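Local structure of endo-1,3-beta-glucanase, family GH16 (Zobellia galactanivorans, 4BPZ) at residues V14-E18 / E28-Y32; F19-P25 / F58-L64; G96-A102 / I249-Y255. The protein probably hydrolyses internal beta-1,3-glucosidic bonds of glucans such as algal laminarin, this chain being the calcium-binding family 16 glycoside hydrolase module of a longer protein. The protein carries 1 engineered substitution. The contacts are given in a common frame with arbitrary orientation. Numbering follows the deposited sequence.

Contact 1 of 3, residues V14-E18 / E28-Y32; sequences VFSDE and EKWHY. With CA (calcium ion), chain E.
F15 sets the edge of its ring against one face of the W30 indole, an offset edge-to-face pair with centroids of the F15 ring and the six-membered W30 ring 5.6 Å apart and planes at 82°. The contact belongs to the beta-sandwich of family 16 glycoside hydrolases: strand 13-17 pairs with strand 244-255, strand 30-32 with strand 82-93. No backbone hydrogen bond joins the two segments; side chains meet each other and main-chain oxygens, and the nearest CA atoms, of D17 and K29, are 7.7 Å apart. F15 to D17 are extended; V14 (phi/psi -115/-20) and F15 both face I254 in a classic beta bulge. With chi1 t, F15 brings CZ to 3.9 Å from W30 CZ2 and 3.9 Å from K29 O; its ring also meets F91. W30, chi1 m and chi2 108°, gives a hydrogen bond from NE1 to D17 OD2 (2.8 Å, 161°). D17 (chi1 t) also bonds Y21 OH through OD2 and F19 N through OD1. K29, mttm, lies along this pair, CD 3.5 Å from D17 OD2, and its NZ donates to S16 O at 3.0 Å. Beyond the strand, E18 O binds calcium at 2.4 Å, while water 1, itself 2.4 Å from the ion, donates to E18 OE1 at 2.7 Å.

Contact 2 of 3, residues F19-P25 / F58-L64; sequences FEYEGKP and FVSDGTL. With CA (calcium ion), chain E.
V59, F19 and G62 hold the irregular 19-25 segment against a beta hairpin whose type I' turn runs from S60 to T63, closed by S60 N to T63 O and T63 N to S60 O, both 3.0 Å. V59 (chi1 t) points into the curve of the loop: CG1 lies 3.8 Å from F19 CB and sits over the face of Y21, 4.1 Å from the ring centroid, while CG2 is 4.2 Å from P25 CG. Its backbone makes one antiparallel hydrogen-bonded bridge, G23 N to V59 O at 3.0 Å and V59 N to G23 O at 2.9 Å. F19, at phi/psi 58/35 with chi1 m, lays its ring on L64, whose CB is 3.5 Å from the centroid, 4° off the normal. F19 O meets G62 CA at 3.1 Å in a CA-H...O contact, and water 2 joins F19 O (2.7 Å), Y21 O (2.6 Å) and G62 N (2.6 Å). G62, at 82/8, has a positive phi that favours glycine, and a CB would sit tightly against E20 OE2. G62 O and E20 OE2, 3.3 Å apart, bind calcium at 2.3 and 2.5 Å. The ion thus draws together two oxygens that would otherwise repel, tying loop to hairpin beside the apolar packing of V59, F19 and L64.

Contact 3 of 3, residues G96-A102 / I249-Y255; sequences GKVEVRA and IDYVRIY. With CA (calcium ion), chain E.
Strands 96-102 and 251-255 run antiparallel, their axes 4.6 Å apart at closest and 168° between directions. K97-Y255, E99-R253 and R101-Y251 are hydrogen-bonded pairs, V98-I254 and V100-V252 non-hydrogen-bonded ones: K97 N to Y255 O and E99 N to R253 O measure 2.8 Å, Y255 N to K97 O and R253 N to E99 O 2.9 Å. Then a beta bulge shifts the register by one. R101 N donates to Y251 O at 3.2 Å while R101 O accepts from D250 N at 2.8 Å, and A102 pairs with I249. On the buried face, V98 CG2 rests 4.1 Å from I254 CG1 and V100 CG2 4.1 Å from V252 CG2; I249 fills the space beside V100 and small A102, its CG2 3.8 Å from V100 CG1 and its CG1 4.0 Å from A102 CB. F15 and F91 pack on this layer. G96 (148/-176) leaves a gap that Y255 O occupies, its CA 3.1 Å away, where a CB would clash. On the other face Y251 (chi1 p) leans across the strand, so that R101 CB sits over its ring, 3.7 Å from the centroid. E99 OE1 fits between the tyrosines, receiving water 3 (2.6 Å), shared with Y255 OH and R253 NH1, and water 4 (2.7 Å), shared with Y251 OH. R253 also forms a salt bridge with E18. At the corner R101 NH1 forms a salt bridge with D250 OD2 (2.8 Å), leaving D250 OD1 and O to bind calcium, both at 2.4 Å: a bulged sheet pairing in the family 16 beta-sandwich, ending at its metal site.

The three contacts surround one calcium ion, with centres 12 Å (contacts 1 and 2), 11 Å (1 and 3) and 15 Å (2 and 3) apart. Contacts 1 and 2 cross along the chain, their segments alternating, and contact 3 follows both. Strand 244-255 joins them: past its corner at D250 it pairs with strand 13-17 of contact 1, and before it with strand 63-75 of contact 2, through L64 O and I249 N, 2.8 Å apart. W30 also packs on P25 and F19. Together E18, E20, G62, D250 and water 1 supply the six metal ligands, so the ion ties the N-terminal strand and loop to a hairpin and the C-terminal strand of the beta-sandwich.

Contact 1 of 3, residues V14-E18 / E28-Y32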
loop_
_atom_site.group_PDB
_atom_site.type_symbol
_atom_site.label_atom_id
_atom_site.label_comp_id
_atom_site.label_asym_id
_atom_site.label_seq_id
_atom_site.Cartn_x
_atom_site.Cartn_y
_atom_site.Cartn_z
ATOM N N VAL A 14 -14.109 -10.418 -7.211
ATOM C CA VAL A 14 -14.016 -9.468 -8.349
ATOM C C VAL A 14 -12.650 -9.216 -8.847
ATOM O O VAL A 14 -12.482 -8.751 -9.996
ATOM C CB VAL A 14 -14.774 -8.129 -8.061
ATOM C CG1 VAL A 14 -16.290 -8.450 -7.862
ATOM C CG2 VAL A 14 -14.209 -7.430 -6.822
ATOM N N PHE A 15 -11.622 -9.489 -8.044
ATOM C CA PHE A 15 -10.249 -9.291 -8.485
ATOM C C PHE A 15 -9.389 -10.165 -7.604
ATOM O O PHE A 15 -9.599 -10.208 -6.398
ATOM C CB PHE A 15 -9.810 -7.820 -8.277
ATOM C CG PHE A 15 -8.344 -7.558 -8.553
ATOM C CD1 PHE A 15 -7.866 -7.245 -9.830
ATOM C CD2 PHE A 15 -7.448 -7.617 -7.525
ATOM C CE1 PHE A 15 -6.492 -6.998 -10.074
ATOM C CE2 PHE A 15 -6.068 -7.347 -7.746
ATOM C CZ PHE A 15 -5.571 -6.966 -9.020
ATOM N N SER A 16 -8.347 -10.785 -8.215
ATOM C CA SER A 16 -7.383 -11.485 -7.352
ATOM C C SER A 16 -6.103 -11.695 -8.085
ATOM O O SER A 16 -6.065 -11.735 -9.335
ATOM C CB SER A 16 -7.907 -12.825 -6.859
ATOM O OG SER A 16 -8.107 -13.697 -7.932
ATOM N N ASP A 17 -5.073 -11.902 -7.312
ATOM C CA ASP A 17 -3.801 -12.421 -7.873
ATOM C C ASP A 17 -3.306 -13.427 -6.835
ATOM O O ASP A 17 -2.980 -13.030 -5.705
ATOM C CB ASP A 17 -2.775 -11.336 -8.256
ATOM C CG ASP A 17 -1.738 -11.916 -9.184
ATOM O OD1 ASP A 17 -1.571 -13.149 -9.239
ATOM O OD2 ASP A 17 -1.035 -11.036 -9.847
ATOM N N GLU A 18 -3.253 -14.714 -7.182
ATOM C CA GLU A 18 -2.696 -15.753 -6.354
ATOM C C GLU A 18 -1.167 -15.926 -6.531
ATOM O O GLU A 18 -0.554 -16.657 -5.808
ATOM C CB GLU A 18 -3.383 -17.102 -6.675
ATOM C CG GLU A 18 -4.887 -17.029 -6.397
ATOM C CD GLU A 18 -5.271 -16.836 -4.985
ATOM O OE1 GLU A 18 -4.641 -17.349 -4.008
ATOM O OE2 GLU A 18 -6.332 -16.194 -4.795
ATOM N N GLU A 28 -1.621 -7.237 -16.707
ATOM C CA GLU A 28 -3.053 -6.965 -16.747
ATOM C C GLU A 28 -3.639 -6.580 -15.415
ATOM O O GLU A 28 -4.735 -6.000 -15.365
ATOM C CB GLU A 28 -3.830 -8.199 -17.259
ATOM C CG GLU A 28 -3.624 -8.564 -18.738
ATOM C CD GLU A 28 -4.379 -9.855 -19.224
ATOM O OE1 GLU A 28 -5.213 -10.468 -18.484
ATOM O OE2 GLU A 28 -4.138 -10.281 -20.397
ATOM N N LYS A 29 -2.901 -6.831 -14.345
ATOM C CA LYS A 29 -3.385 -6.620 -12.960
ATOM C C LYS A 29 -2.646 -5.450 -12.274
ATOM O O LYS A 29 -3.225 -4.871 -11.388
ATOM C CB LYS A 29 -3.191 -7.899 -12.116
ATOM C CG LYS A 29 -4.015 -9.103 -12.584
ATOM C CD LYS A 29 -3.967 -10.308 -11.618
ATOM C CE LYS A 29 -4.671 -11.480 -12.190
ATOM N NZ LYS A 29 -6.138 -11.281 -12.275
ATOM N N TRP A 30 -1.364 -5.258 -12.617
ATOM C CA TRP A 30 -0.527 -4.382 -11.794
ATOM C C TRP A 30 0.144 -3.362 -12.644
ATOM O O TRP A 30 0.737 -3.698 -13.704
ATOM C CB TRP A 30 0.529 -5.273 -11.067
ATOM C CG TRP A 30 -0.077 -6.272 -10.162
ATOM C CD1 TRP A 30 -0.129 -7.600 -10.397
ATOM C CD2 TRP A 30 -0.815 -6.022 -8.948
ATOM N NE1 TRP A 30 -0.822 -8.256 -9.439
ATOM C CE2 TRP A 30 -1.274 -7.285 -8.531
ATOM C CE3 TRP A 30 -1.152 -4.873 -8.209
ATOM C CZ2 TRP A 30 -2.048 -7.459 -7.381
ATOM C CZ3 TRP A 30 -1.952 -5.066 -7.063
ATOM C CH2 TRP A 30 -2.371 -6.288 -6.653
ATOM N N HIS A 31 0.138 -2.116 -12.186
ATOM C CA HIS A 31 0.829 -0.971 -12.808
ATOM C C HIS A 31 1.991 -0.545 -11.890
ATOM O O HIS A 31 1.817 -0.448 -10.685
ATOM C CB HIS A 31 -0.202 0.175 -12.873
ATOM C CG HIS A 31 0.378 1.482 -13.339
ATOM N ND1 HIS A 31 0.720 1.727 -14.620
ATOM C CD2 HIS A 31 0.701 2.609 -12.617
ATOM C CE1 HIS A 31 1.219 2.960 -14.717
ATOM N NE2 HIS A 31 1.175 3.528 -13.508
ATOM N N TYR A 32 3.118 -0.277 -12.470
ATOM C CA TYR A 32 4.266 0.250 -11.705
ATOM C C TYR A 32 4.282 1.745 -11.697
ATOM O O TYR A 32 4.118 2.387 -12.748
ATOM C CB TYR A 32 5.542 -0.202 -12.309
ATOM C CG TYR A 32 5.874 -1.650 -12.102
ATOM C CD1 TYR A 32 5.444 -2.627 -12.945
ATOM C CD2 TYR A 32 6.601 -2.003 -10.936
ATOM C CE1 TYR A 32 5.868 -4.008 -12.702
ATOM C CE2 TYR A 32 6.940 -3.274 -10.662
ATOM C CZ TYR A 32 6.709 -4.229 -11.561
ATOM O OH TYR A 32 7.089 -5.561 -11.324
HETATM CA CA CA E . 0.105 -17.503 -3.706
HETATM O O HOH W 1 -2.152 -18.161 -3.253
#

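Contact 2 of 3, residues F19-P25 / F58-L64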
loop_
_atom_site.group_PDB
_atom_site.type_symbol
_atom_site.label_atom_id
_atom_site.label_comp_id
_atom_site.label_asym_id
_atom_site.label_seq_id
_atom_site.Cartn_x
_atom_site.Cartn_y
_atom_site.Cartn_z
ATOM N N PHE A 19 -0.622 -15.204 -7.500
ATOM C CA PHE A 19 0.820 -15.194 -7.714
ATOM C C PHE A 19 1.382 -16.619 -7.984
ATOM O O PHE A 19 2.534 -16.873 -7.530
ATOM C CB PHE A 19 1.539 -14.473 -6.555
ATOM C CG PHE A 19 1.183 -13.028 -6.505
ATOM C CD1 PHE A 19 1.456 -12.175 -7.573
ATOM C CD2 PHE A 19 0.491 -12.545 -5.404
ATOM C CE1 PHE A 19 1.088 -10.823 -7.526
ATOM C CE2 PHE A 19 0.078 -11.198 -5.362
ATOM C CZ PHE A 19 0.387 -10.336 -6.412
ATOM N N GLU A 20 0.668 -17.490 -8.665
ATOM C CA GLU A 20 1.141 -18.843 -8.885
ATOM C C GLU A 20 1.972 -18.933 -10.156
ATOM O O GLU A 20 2.442 -20.086 -10.478
ATOM C CB GLU A 20 -0.087 -19.800 -8.793
ATOM C CG GLU A 20 -0.703 -19.902 -7.345
ATOM C CD GLU A 20 0.240 -20.259 -6.118
ATOM O OE1 GLU A 20 1.065 -21.191 -6.428
ATOM O OE2 GLU A 20 0.156 -19.674 -4.875
ATOM N N TYR A 21 2.230 -17.871 -10.893
ATOM C CA TYR A 21 3.061 -17.830 -12.041
ATOM C C TYR A 21 4.531 -17.371 -11.734
ATOM O O TYR A 21 4.832 -17.137 -10.559
ATOM C CB TYR A 21 2.401 -16.940 -13.068
ATOM C CG TYR A 21 2.136 -15.532 -12.500
ATOM C CD1 TYR A 21 3.049 -14.465 -12.633
ATOM C CD2 TYR A 21 0.919 -15.223 -11.923
ATOM C CE1 TYR A 21 2.774 -13.165 -12.134
ATOM C CE2 TYR A 21 0.634 -13.937 -11.352
ATOM C CZ TYR A 21 1.531 -12.974 -11.481
ATOM O OH TYR A 21 1.315 -11.653 -10.965
ATOM N N GLU A 22 5.403 -17.239 -12.749
ATOM C CA GLU A 22 6.811 -16.829 -12.610
ATOM C C GLU A 22 7.192 -15.596 -13.431
ATOM O O GLU A 22 6.890 -15.585 -14.691
ATOM C CB GLU A 22 7.703 -17.967 -13.069
ATOM C CG GLU A 22 9.155 -17.744 -12.579
ATOM C CD GLU A 22 10.042 -18.981 -12.853
ATOM O OE1 GLU A 22 10.011 -20.011 -12.151
ATOM O OE2 GLU A 22 10.788 -18.877 -13.749
ATOM N N GLY A 23 7.861 -14.588 -12.882
ATOM C CA GLY A 23 8.299 -13.462 -13.659
ATOM C C GLY A 23 7.688 -12.204 -13.167
ATOM O O GLY A 23 7.615 -12.032 -11.901
ATOM N N LYS A 24 7.431 -11.223 -14.065
ATOM C CA LYS A 24 6.986 -9.912 -13.710
ATOM C C LYS A 24 5.564 -10.092 -13.119
ATOM O O LYS A 24 4.697 -10.866 -13.566
ATOM C CB LYS A 24 6.910 -9.002 -14.934
ATOM C CG LYS A 24 8.227 -8.791 -15.702
ATOM C CD LYS A 24 8.006 -7.800 -16.892
ATOM C CE LYS A 24 6.850 -8.111 -17.904
ATOM N NZ LYS A 24 5.397 -7.730 -17.657
ATOM N N PRO A 25 5.217 -9.315 -12.110
ATOM C CA PRO A 25 3.803 -9.161 -11.759
ATOM C C PRO A 25 2.916 -9.005 -13.014
ATOM O O PRO A 25 3.242 -8.247 -13.966
ATOM C CB PRO A 25 3.813 -7.887 -10.879
ATOM C CG PRO A 25 5.144 -7.907 -10.276
ATOM C CD PRO A 25 6.117 -8.401 -11.332
ATOM N N PHE A 58 9.214 -9.344 -8.126
ATOM C CA PHE A 58 9.273 -10.599 -8.920
ATOM C C PHE A 58 8.279 -11.572 -8.295
ATOM O O PHE A 58 7.975 -11.491 -7.050
ATOM C CB PHE A 58 10.715 -11.214 -8.966
ATOM C CG PHE A 58 11.306 -11.400 -7.607
ATOM C CD1 PHE A 58 11.882 -10.352 -6.895
ATOM C CD2 PHE A 58 11.346 -12.662 -7.000
ATOM C CE1 PHE A 58 12.472 -10.540 -5.652
ATOM C CE2 PHE A 58 12.008 -12.866 -5.798
ATOM C CZ PHE A 58 12.542 -11.775 -5.089
ATOM N N VAL A 59 7.836 -12.528 -9.089
ATOM C CA VAL A 59 6.882 -13.502 -8.620
ATOM C C VAL A 59 7.533 -14.867 -8.821
ATOM O O VAL A 59 8.080 -15.192 -9.902
ATOM C CB VAL A 59 5.564 -13.455 -9.412
ATOM C CG1 VAL A 59 4.515 -14.420 -8.904
ATOM C CG2 VAL A 59 4.992 -12.003 -9.347
ATOM N N SER A 60 7.506 -15.673 -7.769
ATOM C CA SER A 60 8.126 -17.002 -7.862
ATOM C C SER A 60 7.603 -17.813 -6.736
ATOM O O SER A 60 7.211 -17.293 -5.656
ATOM C CB SER A 60 9.649 -16.948 -7.704
ATOM O OG SER A 60 10.065 -16.344 -6.475
ATOM N N ASP A 61 7.551 -19.130 -6.929
ATOM C CA ASP A 61 7.237 -20.022 -5.829
ATOM C C ASP A 61 5.870 -19.714 -5.119
ATOM O O ASP A 61 5.800 -19.864 -3.871
ATOM C CB ASP A 61 8.462 -20.034 -4.853
ATOM C CG ASP A 61 8.432 -21.105 -3.766
ATOM O OD1 ASP A 61 7.916 -22.231 -4.018
ATOM O OD2 ASP A 61 9.085 -20.842 -2.678
ATOM N N GLY A 62 4.903 -19.205 -5.856
ATOM C CA GLY A 62 3.580 -18.889 -5.350
ATOM C C GLY A 62 3.409 -17.570 -4.633
ATOM O O GLY A 62 2.305 -17.271 -4.167
ATOM N N THR A 63 4.419 -16.673 -4.630
ATOM C CA THR A 63 4.292 -15.428 -3.955
ATOM C C THR A 63 4.947 -14.296 -4.742
ATOM O O THR A 63 5.948 -14.476 -5.504
ATOM C CB THR A 63 4.927 -15.428 -2.534
ATOM O OG1 THR A 63 6.328 -15.596 -2.632
ATOM C CG2 THR A 63 4.449 -16.483 -1.648
ATOM N N LEU A 64 4.393 -13.090 -4.571
ATOM C CA LEU A 64 5.030 -11.856 -5.019
ATOM C C LEU A 64 6.031 -11.428 -3.983
ATOM O O LEU A 64 5.758 -11.459 -2.779
ATOM C CB LEU A 64 3.899 -10.758 -5.126
ATOM C CG LEU A 64 4.423 -9.331 -5.287
ATOM C CD1 LEU A 64 5.083 -9.116 -6.641
ATOM C CD2 LEU A 64 3.258 -8.389 -5.116
HETATM CA CA CA E . 0.105 -17.503 -3.706
HETATM O O HOH W 2 4.807 -18.155 -8.188
HETATM O O HOH W 1 -2.152 -18.161 -3.253
#

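Contact 3 of 3, residues G96-A102 / I249-Y255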
loop_
_atom_site.group_PDB
_atom_site.type_symbol
_atom_site.label_atom_id
_atom_site.label_comp_id
_atom_site.label_asym_id
_atom_site.label_seq_id
_atom_site.Cartn_x
_atom_site.Cartn_y
_atom_site.Cartn_z
ATOM N N GLY A 96 -16.103 -3.261 -0.699
ATOM C CA GLY A 96 -15.678 -4.640 -0.842
ATOM C C GLY A 96 -14.853 -5.059 0.335
ATOM O O GLY A 96 -14.608 -4.338 1.312
ATOM N N LYS A 97 -14.372 -6.277 0.218
ATOM C CA LYS A 97 -13.522 -6.909 1.238
ATOM C C LYS A 97 -12.198 -7.203 0.546
ATOM O O LYS A 97 -12.159 -7.960 -0.441
ATOM C CB LYS A 97 -14.164 -8.170 1.762
ATOM C CG LYS A 97 -13.325 -8.874 2.809
ATOM C CD LYS A 97 -14.064 -10.036 3.472
ATOM C CE LYS A 97 -14.270 -11.174 2.529
ATOM N NZ LYS A 97 -15.188 -12.218 3.069
ATOM N N VAL A 98 -11.119 -6.597 0.996
ATOM C CA VAL A 98 -9.783 -6.819 0.467
ATOM C C VAL A 98 -9.006 -7.649 1.436
ATOM O O VAL A 98 -8.964 -7.331 2.634
ATOM C CB VAL A 98 -9.062 -5.486 0.330
ATOM C CG1 VAL A 98 -7.624 -5.690 -0.221
ATOM C CG2 VAL A 98 -9.828 -4.491 -0.596
ATOM N N GLU A 99 -8.422 -8.754 0.956
ATOM C CA GLU A 99 -7.606 -9.652 1.822
ATOM C C GLU A 99 -6.247 -9.780 1.218
ATOM O O GLU A 99 -6.112 -10.108 0.026
ATOM C CB GLU A 99 -8.235 -11.042 1.905
ATOM C CG GLU A 99 -9.578 -11.080 2.583
ATOM C CD GLU A 99 -10.259 -12.397 2.478
ATOM O OE1 GLU A 99 -9.760 -13.304 1.766
ATOM O OE2 GLU A 99 -11.252 -12.559 3.154
ATOM N N VAL A 100 -5.189 -9.520 1.983
ATOM C CA VAL A 100 -3.808 -9.665 1.502
ATOM C C VAL A 100 -3.071 -10.502 2.522
ATOM O O VAL A 100 -2.938 -10.104 3.698
ATOM C CB VAL A 100 -3.114 -8.280 1.311
ATOM C CG1 VAL A 100 -1.726 -8.507 0.751
ATOM C CG2 VAL A 100 -3.898 -7.396 0.355
ATOM N N ARG A 101 -2.571 -11.667 2.104
ATOM C CA ARG A 101 -1.832 -12.538 3.031
ATOM C C ARG A 101 -0.335 -12.314 2.763
ATOM O O ARG A 101 0.116 -12.426 1.601
ATOM C CB ARG A 101 -2.202 -14.001 2.741
ATOM C CG ARG A 101 -1.483 -14.970 3.683
ATOM C CD ARG A 101 -2.106 -16.373 3.548
ATOM N NE ARG A 101 -1.566 -17.250 4.580
ATOM C CZ ARG A 101 -0.725 -18.243 4.354
ATOM N NH1 ARG A 101 -0.163 -18.454 3.169
ATOM N NH2 ARG A 101 -0.303 -18.986 5.375
ATOM N N ALA A 102 0.438 -11.933 3.783
ATOM C CA ALA A 102 1.794 -11.481 3.565
ATOM C C ALA A 102 2.682 -11.712 4.770
ATOM O O ALA A 102 2.224 -11.841 5.883
ATOM C CB ALA A 102 1.770 -9.930 3.292
ATOM N N ILE A 249 4.108 -11.413 -0.536
ATOM C CA ILE A 249 2.636 -11.428 -0.585
ATOM C C ILE A 249 2.175 -12.707 -1.267
ATOM O O ILE A 249 2.465 -12.978 -2.437
ATOM C CB ILE A 249 2.146 -10.141 -1.340
ATOM C CG1 ILE A 249 2.514 -8.943 -0.492
ATOM C CG2 ILE A 249 0.658 -10.258 -1.572
ATOM C CD1 ILE A 249 2.412 -7.707 -1.227
ATOM N N ASP A 250 1.464 -13.539 -0.533
ATOM C CA ASP A 250 0.930 -14.809 -1.068
ATOM C C ASP A 250 -0.220 -14.572 -2.030
ATOM O O ASP A 250 -0.329 -15.207 -3.082
ATOM C CB ASP A 250 0.527 -15.679 0.134
ATOM C CG ASP A 250 0.072 -17.056 -0.285
ATOM O OD1 ASP A 250 0.463 -17.559 -1.361
ATOM O OD2 ASP A 250 -0.702 -17.645 0.514
ATOM N N TYR A 251 -1.126 -13.640 -1.699
ATOM C CA TYR A 251 -2.224 -13.377 -2.582
ATOM C C TYR A 251 -2.839 -11.988 -2.207
ATOM O O TYR A 251 -2.693 -11.526 -1.084
ATOM C CB TYR A 251 -3.371 -14.431 -2.486
ATOM C CG TYR A 251 -3.955 -14.712 -1.150
ATOM C CD1 TYR A 251 -4.814 -13.812 -0.511
ATOM C CD2 TYR A 251 -3.672 -15.930 -0.486
ATOM C CE1 TYR A 251 -5.435 -14.106 0.691
ATOM C CE2 TYR A 251 -4.264 -16.227 0.723
ATOM C CZ TYR A 251 -5.152 -15.350 1.317
ATOM O OH TYR A 251 -5.674 -15.656 2.525
ATOM N N VAL A 252 -3.545 -11.480 -3.199
ATOM C CA VAL A 252 -4.498 -10.325 -3.012
ATOM C C VAL A 252 -5.831 -10.837 -3.497
ATOM O O VAL A 252 -5.896 -11.344 -4.635
ATOM C CB VAL A 252 -4.045 -9.117 -3.860
ATOM C CG1 VAL A 252 -5.083 -7.999 -3.806
ATOM C CG2 VAL A 252 -2.689 -8.628 -3.389
ATOM N N ARG A 253 -6.881 -10.680 -2.696
ATOM C CA ARG A 253 -8.236 -11.050 -3.127
ATOM C C ARG A 253 -9.168 -9.881 -2.772
ATOM O O ARG A 253 -9.089 -9.340 -1.679
ATOM C CB ARG A 253 -8.715 -12.317 -2.424
ATOM C CG ARG A 253 -7.894 -13.573 -2.744
ATOM C CD ARG A 253 -8.218 -14.702 -1.836
ATOM N NE ARG A 253 -7.368 -15.843 -2.155
ATOM C CZ ARG A 253 -7.187 -16.880 -1.349
ATOM N NH1 ARG A 253 -7.841 -16.994 -0.234
ATOM N NH2 ARG A 253 -6.312 -17.808 -1.742
ATOM N N ILE A 254 -10.099 -9.569 -3.694
ATOM C CA ILE A 254 -11.080 -8.542 -3.428
ATOM C C ILE A 254 -12.459 -9.137 -3.751
ATOM O O ILE A 254 -12.674 -9.659 -4.871
ATOM C CB ILE A 254 -10.824 -7.251 -4.245
ATOM C CG1 ILE A 254 -9.388 -6.782 -4.016
ATOM C CG2 ILE A 254 -11.884 -6.230 -3.930
ATOM C CD1 ILE A 254 -9.014 -5.482 -4.796
ATOM N N TYR A 255 -13.357 -9.069 -2.801
ATOM C CA TYR A 255 -14.676 -9.541 -2.928
ATOM C C TYR A 255 -15.664 -8.354 -2.830
ATOM O O TYR A 255 -15.430 -7.419 -2.092
ATOM C CB TYR A 255 -15.026 -10.526 -1.795
ATOM C CG TYR A 255 -14.182 -11.749 -1.734
ATOM C CD1 TYR A 255 -12.986 -11.744 -1.043
ATOM C CD2 TYR A 255 -14.578 -12.924 -2.369
ATOM C CE1 TYR A 255 -12.164 -12.880 -0.956
ATOM C CE2 TYR A 255 -13.788 -14.080 -2.284
ATOM C CZ TYR A 255 -12.589 -14.029 -1.614
ATOM O OH TYR A 255 -11.803 -15.166 -1.555
HETATM CA CA CA E . 0.105 -17.503 -3.706
HETATM O O HOH W 3 -10.345 -15.622 0.645
HETATM O O HOH W 4 -7.850 -14.476 3.267
HETATM O O HOH W 1 -2.152 -18.161 -3.253
#